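Local structure of alanine racemase 1 (Caldanaerobacter subterraneus subsp. tengcongensis MB4, 4Y2W) at residues A[34-39]-A[84-89]; A[210-215]-A[223-228]. The protein belongs to the alanine racemase family, in which a TIM-barrel N-terminal domain is followed by a mainly beta C-terminal domain. The protein carries 1 engineered substitution. One frame throughout, in Å; residues are numbered along the deposited sequence.

Contact 1. Residues A[34-39]-A[84-89]; sequences KIMAVI and LIFGYT
T89 OG1 is gripped by two hydrogen bonds, to Q104 OE1 and to T68 OG1, and so anchors the loop three residues past F86, which with L84 meets M36 and V38 across the contact. This is the interior of a TIM barrel. Strands 34-38 and 83-85 are not neighbours, since strand 62-65 runs between them, so no hydrogen bond joins the two segments and only side chains bridge the gap. M36 and L84 are the nearest backbone pair, with CA atoms 8.9 Å apart. M36 does most of the reaching. Its chain runs out extended through CG (chi1 167°) and SD, then bends at chi3, -81°, which lays CE against the leucine. There M36 CE sits 3.6 Å from L84 CD2 and nearly as close to L84 CB, the two side chains crossing at about a right angle. Both also rest on Y62 of the strand between.

The sulfur of M36 serves a second partner, making a Met-aromatic contact with F86. M36 SD stands 5.3 Å from the centroid of the F86 ring and approaches obliquely, 64° off the ring normal, with CZ the ring atom it meets first. Two residues further along the strand, V38 is close to the bound phosphate, and K40, just beyond the segment, lines an alanine pocket. V38 offers its CG2 methyl to the rim of the F86 ring, near the ring plane, 4.3 Å from CZ.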
ATOM      1  N   LYS A  34      23.643  11.951 -19.491  1.00 64.50           N
ATOM      2  CA  LYS A  34      23.609  11.058 -18.330  1.00 63.13           C
ATOM      3  C   LYS A  34      22.183  10.645 -17.981  1.00 60.23           C
ATOM      4  O   LYS A  34      21.226  11.365 -18.278  1.00 59.00           O
ATOM      5  CB  LYS A  34      24.256  11.732 -17.118  1.00 64.92           C
ATOM      6  CG  LYS A  34      25.690  12.177 -17.357  1.00 67.26           C
ATOM      7  CD  LYS A  34      26.337  12.722 -16.096  1.00 68.44           C
ATOM      8  CE  LYS A  34      27.737  13.238 -16.389  1.00 69.52           C
ATOM      9  NZ  LYS A  34      28.499  13.525 -15.144  1.00 69.83           N
ATOM     10  N   ILE A  35      22.048   9.487 -17.342  1.00 56.93           N
ATOM     11  CA  ILE A  35      20.735   8.957 -16.978  1.00 54.72           C
ATOM     12  C   ILE A  35      20.591   8.794 -15.466  1.00 51.84           C
ATOM     13  O   ILE A  35      21.426   8.162 -14.816  1.00 51.94           O
ATOM     14  CB  ILE A  35      20.461   7.618 -17.694  1.00 54.58           C
ATOM     15  CG1 ILE A  35      20.317   7.879 -19.199  1.00 55.40           C
ATOM     16  CG2 ILE A  35      19.209   6.953 -17.133  1.00 54.65           C
ATOM     17  CD1 ILE A  35      20.108   6.645 -20.048  1.00 55.99           C
ATOM     18  N   MET A  36      19.526   9.381 -14.924  1.00 47.83           N
ATOM     19  CA  MET A  36      19.160   9.221 -13.524  1.00 45.08           C
ATOM     20  C   MET A  36      17.923   8.341 -13.444  1.00 44.39           C
ATOM     21  O   MET A  36      16.825   8.780 -13.789  1.00 44.59           O
ATOM     22  CB  MET A  36      18.858  10.578 -12.889  1.00 44.10           C
ATOM     23  CG  MET A  36      18.171  10.492 -11.533  1.00 43.31           C
ATOM     24  SD  MET A  36      17.794  12.102 -10.835  1.00 41.79           S
ATOM     25  CE  MET A  36      19.387  12.532 -10.148  1.00 41.99           C
ATOM     26  N   ALA A  37      18.093   7.108 -12.981  1.00 43.92           N
ATOM     27  CA  ALA A  37      16.959   6.199 -12.805  1.00 42.62           C
ATOM     28  C   ALA A  37      16.120   6.628 -11.598  1.00 41.00           C
ATOM     29  O   ALA A  37      16.577   6.559 -10.457  1.00 40.46           O
ATOM     30  CB  ALA A  37      17.444   4.767 -12.639  1.00 42.24           C
ATOM     31  N   VAL A  38      14.902   7.096 -11.857  1.00 39.64           N
ATOM     32  CA  VAL A  38      13.956   7.382 -10.785  1.00 39.06           C
ATOM     33  C   VAL A  38      13.417   6.038 -10.312  1.00 38.22           C
ATOM     34  O   VAL A  38      12.811   5.303 -11.089  1.00 38.02           O
ATOM     35  CB  VAL A  38      12.799   8.285 -11.259  1.00 39.28           C
ATOM     36  CG1 VAL A  38      11.788   8.505 -10.141  1.00 38.70           C
ATOM     37  CG2 VAL A  38      13.340   9.618 -11.764  1.00 40.16           C
ATOM     38  N   ILE A  39      13.672   5.709  -9.051  1.00 37.57           N
ATOM     39  CA  ILE A  39      13.203   4.453  -8.470  1.00 38.04           C
ATOM     40  C   ILE A  39      12.521   4.723  -7.130  1.00 38.69           C
ATOM     41  O   ILE A  39      12.606   3.919  -6.197  1.00 38.49           O
ATOM     42  CB  ILE A  39      14.349   3.422  -8.321  1.00 37.75           C
ATOM     43  CG1 ILE A  39      15.500   3.981  -7.475  1.00 38.27           C
ATOM     44  CG2 ILE A  39      14.867   3.015  -9.691  1.00 37.31           C
ATOM     45  CD1 ILE A  39      16.563   2.960  -7.131  1.00 38.16           C
ATOM     46  N   LEU A  84      19.996  11.198  -5.421  1.00 40.90           N
ATOM     47  CA  LEU A  84      19.394  12.518  -5.224  1.00 40.17           C
ATOM     48  C   LEU A  84      18.052  12.390  -4.524  1.00 40.00           C
ATOM     49  O   LEU A  84      17.201  11.607  -4.943  1.00 39.83           O
ATOM     50  CB  LEU A  84      19.204  13.236  -6.566  1.00 39.46           C
ATOM     51  CG  LEU A  84      18.389  14.537  -6.538  1.00 38.97           C
ATOM     52  CD1 LEU A  84      19.058  15.602  -5.685  1.00 38.70           C
ATOM     53  CD2 LEU A  84      18.156  15.053  -7.946  1.00 39.17           C
ATOM     54  N   ILE A  85      17.872  13.172  -3.464  1.00 40.69           N
ATOM     55  CA  ILE A  85      16.603  13.256  -2.749  1.00 40.84           C
ATOM     56  C   ILE A  85      15.824  14.477  -3.241  1.00 41.58           C
ATOM     57  O   ILE A  85      16.219  15.612  -2.983  1.00 41.16           O
ATOM     58  CB  ILE A  85      16.831  13.371  -1.227  1.00 40.24           C
ATOM     59  CG1 ILE A  85      17.587  12.141  -0.713  1.00 40.09           C
ATOM     60  CG2 ILE A  85      15.503  13.530  -0.493  1.00 39.73           C
ATOM     61  CD1 ILE A  85      18.268  12.344   0.623  1.00 40.02           C
ATOM     62  N   PHE A  86      14.722  14.236  -3.952  1.00 43.47           N
ATOM     63  CA  PHE A  86      13.867  15.314  -4.457  1.00 44.24           C
ATOM     64  C   PHE A  86      13.238  16.090  -3.310  1.00 45.23           C
ATOM     65  O   PHE A  86      13.127  17.317  -3.363  1.00 47.01           O
ATOM     66  CB  PHE A  86      12.745  14.766  -5.344  1.00 44.30           C
ATOM     67  CG  PHE A  86      13.224  14.075  -6.588  1.00 44.79           C
ATOM     68  CD1 PHE A  86      13.985  14.755  -7.527  1.00 45.39           C
ATOM     69  CD2 PHE A  86      12.898  12.748  -6.833  1.00 45.48           C
ATOM     70  CE1 PHE A  86      14.426  14.122  -8.679  1.00 45.41           C
ATOM     71  CE2 PHE A  86      13.334  12.109  -7.983  1.00 45.77           C
ATOM     72  CZ  PHE A  86      14.100  12.797  -8.908  1.00 45.51           C
ATOM     73  N   GLY A  87      12.826  15.366  -2.273  1.00 45.65           N
ATOM     74  CA  GLY A  87      12.073  15.949  -1.175  1.00 45.45           C
ATOM     75  C   GLY A  87      12.916  16.704  -0.171  1.00 46.20           C
ATOM     76  O   GLY A  87      14.132  16.841  -0.320  1.00 47.00           O
ATOM     77  N   TYR A  88      12.240  17.191   0.861  1.00 46.80           N
ATOM     78  CA  TYR A  88      12.856  17.926   1.950  1.00 47.49           C
ATOM     79  C   TYR A  88      13.392  16.944   2.982  1.00 47.77           C
ATOM     80  O   TYR A  88      12.645  16.101   3.475  1.00 49.08           O
ATOM     81  CB  TYR A  88      11.801  18.830   2.589  1.00 48.13           C
ATOM     82  CG  TYR A  88      12.296  19.744   3.685  1.00 49.05           C
ATOM     83  CD1 TYR A  88      13.223  20.740   3.415  1.00 50.83           C
ATOM     84  CD2 TYR A  88      11.805  19.637   4.984  1.00 49.64           C
ATOM     85  CE1 TYR A  88      13.671  21.593   4.413  1.00 52.45           C
ATOM     86  CE2 TYR A  88      12.242  20.488   5.989  1.00 50.91           C
ATOM     87  CZ  TYR A  88      13.176  21.464   5.698  1.00 51.72           C
ATOM     88  OH  TYR A  88      13.622  22.318   6.683  1.00 51.74           O
ATOM     89  N   THR A  89      14.684  17.044   3.287  1.00 46.93           N
ATOM     90  CA  THR A  89      15.287  16.310   4.396  1.00 46.58           C
ATOM     91  C   THR A  89      15.328  17.253   5.602  1.00 47.52           C
ATOM     92  O   THR A  89      16.106  18.208   5.600  1.00 48.40           O
ATOM     93  CB  THR A  89      16.718  15.842   4.055  1.00 45.69           C
ATOM     94  OG1 THR A  89      16.673  14.893   2.982  1.00 44.21           O
ATOM     95  CG2 THR A  89      17.393  15.205   5.271  1.00 44.90           C
TER

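Contact 2. Residues A[210-215]-A[223-228]. With PO4 (phosphate ion), chain C.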
ATOM      1  N   ALA A 210       7.982  11.705 -20.297  1.00 53.56           N
ATOM      2  CA  ALA A 210       7.154  12.326 -21.331  1.00 53.53           C
ATOM      3  C   ALA A 210       7.966  13.234 -22.253  1.00 54.42           C
ATOM      4  O   ALA A 210       7.808  13.194 -23.474  1.00 54.41           O
ATOM      5  CB  ALA A 210       6.016  13.106 -20.693  1.00 52.93           C
ATOM      6  N   ALA A 211       8.833  14.047 -21.658  1.00 55.84           N
ATOM      7  CA  ALA A 211       9.685  14.962 -22.414  1.00 56.22           C
ATOM      8  C   ALA A 211      10.875  14.244 -23.056  1.00 57.70           C
ATOM      9  O   ALA A 211      11.400  14.699 -24.069  1.00 60.65           O
ATOM     10  CB  ALA A 211      10.172  16.084 -21.513  1.00 55.80           C
ATOM     11  N   ILE A 212      11.303  13.132 -22.466  1.00 57.77           N
ATOM     12  CA  ILE A 212      12.394  12.338 -23.034  1.00 57.78           C
ATOM     13  C   ILE A 212      12.000  11.762 -24.393  1.00 58.11           C
ATOM     14  O   ILE A 212      12.822  11.703 -25.311  1.00 58.93           O
ATOM     15  CB  ILE A 212      12.814  11.200 -22.080  1.00 57.48           C
ATOM     16  CG1 ILE A 212      13.491  11.780 -20.836  1.00 57.53           C
ATOM     17  CG2 ILE A 212      13.767  10.224 -22.767  1.00 57.28           C
ATOM     18  CD1 ILE A 212      13.416  10.880 -19.623  1.00 58.04           C
ATOM     19  N   LEU A 213      10.745  11.340 -24.517  1.00 57.59           N
ATOM     20  CA  LEU A 213      10.245  10.774 -25.767  1.00 58.17           C
ATOM     21  C   LEU A 213      10.007  11.858 -26.816  1.00 57.76           C
ATOM     22  O   LEU A 213      10.444  11.736 -27.963  1.00 56.53           O
ATOM     23  CB  LEU A 213       8.945  10.004 -25.516  1.00 58.48           C
ATOM     24  CG  LEU A 213       9.055   8.768 -24.614  1.00 58.67           C
ATOM     25  CD1 LEU A 213       7.676   8.306 -24.172  1.00 58.68           C
ATOM     26  CD2 LEU A 213       9.800   7.640 -25.314  1.00 58.65           C
ATOM     27  N   ASN A 214       9.324  12.921 -26.401  1.00 57.95           N
ATOM     28  CA  ASN A 214       8.863  13.966 -27.309  1.00 57.37           C
ATOM     29  C   ASN A 214       9.906  15.055 -27.542  1.00 57.79           C
ATOM     30  O   ASN A 214      10.324  15.304 -28.673  1.00 60.22           O
ATOM     31  CB  ASN A 214       7.594  14.615 -26.746  1.00 56.38           C
ATOM     32  CG  ASN A 214       6.464  13.624 -26.529  1.00 55.79           C
ATOM     33  OD1 ASN A 214       6.543  12.466 -26.942  1.00 54.38           O
ATOM     34  ND2 ASN A 214       5.402  14.081 -25.869  1.00 55.31           N
ATOM     35  N   LEU A 215      10.320  15.694 -26.454  1.00 56.99           N
ATOM     36  CA  LEU A 215      11.108  16.925 -26.509  1.00 56.09           C
ATOM     37  C   LEU A 215      12.610  16.647 -26.505  1.00 55.51           C
ATOM     38  O   LEU A 215      13.230  16.572 -25.445  1.00 56.99           O
ATOM     39  CB  LEU A 215      10.740  17.819 -25.316  1.00 56.08           C
ATOM     40  CG  LEU A 215       9.381  18.541 -25.300  1.00 55.83           C
ATOM     41  CD1 LEU A 215       8.259  17.793 -26.000  1.00 56.28           C
ATOM     42  CD2 LEU A 215       8.968  18.835 -23.866  1.00 55.30           C
ATOM     43  N   VAL A 223      18.925  13.172 -17.720  1.00 49.39           N
ATOM     44  CA  VAL A 223      17.541  12.821 -18.008  1.00 48.72           C
ATOM     45  C   VAL A 223      16.990  11.918 -16.885  1.00 48.70           C
ATOM     46  O   VAL A 223      17.742  11.153 -16.279  1.00 49.58           O
ATOM     47  CB  VAL A 223      17.475  12.201 -19.428  1.00 48.75           C
ATOM     48  CG1 VAL A 223      16.727  10.881 -19.469  1.00 49.60           C
ATOM     49  CG2 VAL A 223      16.890  13.204 -20.414  1.00 49.13           C
ATOM     50  N   ARG A 224      15.689  12.024 -16.602  1.00 48.85           N
ATOM     51  CA  ARG A 224      15.078  11.392 -15.414  1.00 47.85           C
ATOM     52  C   ARG A 224      13.959  10.377 -15.729  1.00 48.27           C
ATOM     53  O   ARG A 224      12.781  10.635 -15.449  1.00 47.79           O
ATOM     54  CB  ARG A 224      14.518  12.473 -14.479  1.00 46.75           C
ATOM     55  CG  ARG A 224      15.542  13.458 -13.926  1.00 46.44           C
ATOM     56  CD  ARG A 224      14.946  14.272 -12.782  1.00 45.79           C
ATOM     57  NE  ARG A 224      13.682  14.907 -13.164  1.00 45.61           N
ATOM     58  CZ  ARG A 224      13.506  16.199 -13.450  1.00 46.12           C
ATOM     59  NH1 ARG A 224      14.506  17.075 -13.397  1.00 46.00           N
ATOM     60  NH2 ARG A 224      12.297  16.626 -13.788  1.00 46.68           N
ATOM     61  N   PRO A 225      14.317   9.212 -16.293  1.00 48.11           N
ATOM     62  CA  PRO A 225      13.302   8.189 -16.545  1.00 48.07           C
ATOM     63  C   PRO A 225      12.865   7.488 -15.263  1.00 48.32           C
ATOM     64  O   PRO A 225      13.708   7.125 -14.439  1.00 48.74           O
ATOM     65  CB  PRO A 225      14.021   7.203 -17.468  1.00 48.00           C
ATOM     66  CG  PRO A 225      15.459   7.341 -17.112  1.00 48.01           C
ATOM     67  CD  PRO A 225      15.648   8.792 -16.767  1.00 47.88           C
ATOM     68  N   GLY A 226      11.557   7.301 -15.107  1.00 48.20           N
ATOM     69  CA  GLY A 226      10.996   6.608 -13.949  1.00 46.90           C
ATOM     70  C   GLY A 226      10.097   5.469 -14.375  1.00 46.65           C
ATOM     71  O   GLY A 226      10.576   4.371 -14.657  1.00 46.16           O
ATOM     72  N   ILE A 227       8.792   5.734 -14.433  1.00 46.48           N
ATOM     73  CA  ILE A 227       7.804   4.715 -14.804  1.00 46.43           C
ATOM     74  C   ILE A 227       8.168   3.984 -16.097  1.00 47.00           C
ATOM     75  O   ILE A 227       7.941   2.781 -16.221  1.00 47.45           O
ATOM     76  CB  ILE A 227       6.383   5.316 -14.938  1.00 46.39           C
ATOM     77  CG1 ILE A 227       5.332   4.215 -15.137  1.00 46.69           C
ATOM     78  CG2 ILE A 227       6.311   6.311 -16.089  1.00 46.34           C
ATOM     79  CD1 ILE A 227       5.336   3.147 -14.065  1.00 46.53           C
ATOM     80  N   ILE A 228       8.748   4.708 -17.046  1.00 48.10           N
ATOM     81  CA  ILE A 228       9.103   4.138 -18.343  1.00 49.30           C
ATOM     82  C   ILE A 228      10.099   2.977 -18.226  1.00 47.98           C
ATOM     83  O   ILE A 228      10.085   2.059 -19.044  1.00 46.42           O
ATOM     84  CB  ILE A 228       9.632   5.233 -19.295  1.00 51.50           C
ATOM     85  CG1 ILE A 228       9.515   4.782 -20.753  1.00 53.18           C
ATOM     86  CG2 ILE A 228      11.059   5.632 -18.935  1.00 51.82           C
ATOM     87  CD1 ILE A 228       9.534   5.938 -21.730  1.00 53.95           C
TER
HETATM   88  P   PO4 C 401       8.394   9.830 -14.614  1.00 90.71           P
HETATM   89  O1  PO4 C 401       8.818   9.029 -15.824  1.00 84.55           O
HETATM   90  O2  PO4 C 401       7.434  10.926 -15.022  1.00 88.57           O
HETATM   91  O3  PO4 C 401       9.615  10.449 -13.972  1.00 89.90           O
HETATM   92  O4  PO4 C 401       7.703   8.914 -13.626  1.00 90.78           O
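I212 leans from helix 209-214 onto strand 222-224, and its side chain carries most of this contact within a beta-alpha-beta unit of the barrel. From CA, the CB bond already points at the strand. CG1 stands anti to the carbonyl carbon (chi1 -69°), which sends the long branch on toward V223. There CG1 meets both methyls of the valine, CG1 of I212 lying 3.6 Å from CG1 of V223 and little farther from its CG2. The chain continues almost straight to CD1, which meets V223 CG1 tip to tip. CD1 then overlooks the backbone beyond, 3.8 Å from P225 N, and the proline ring carbon P225 CD lies 4.2 Å from that same I212 CD1. A207, on the preceding strand 203-208, packs against both I212 and V223 and adds to the apolar cover.

One residue on, L213 spreads its two methyls toward I228, also tip to tip, with I228 CD1 at 3.9 Å from L213 CD1 and about as far from L213 CD2. Between these two apolar meetings the chain passes G226, where a phosphate ion, probably from the crystallisation liquor, is bound. G226 N gives phosphate O1 a weak hydrogen bond of 3.3 Å, bent to 135°. I227 N points almost straight at O4, but across 3.5 Å, so that bond is weak too. The guanidinium of R224 turns to another partner, S167 O, through NH2.

No hydrogen bond links helix to strand here. The helix is therefore held to this segment by buried hydrocarbon surface rather than by directional bonds, while the N-H groups of G226 and I227 make only weak bonds to the anion.

In the fold
From the N terminus, strand 34-38 comes first of the eight barrel strands. The chain then makes its way through helices 40-45 and 48-58, strand 62-65 and helix 68-76 before strand 83-85 returns it to the barrel wall, where contact 1 closes a long loop across the intervening strand. Contact 2 comes much later and closes a short one, with only seven residues between segments 210-215 and 223-228. The two loops follow in series, neither enclosing nor crossing the other. Yet strand 222-224 is the eighth and pairs with the first, so contact 1, reaching into the barrel, and contact 2, fastening a helix outside it, share the seam that closes the cylinder.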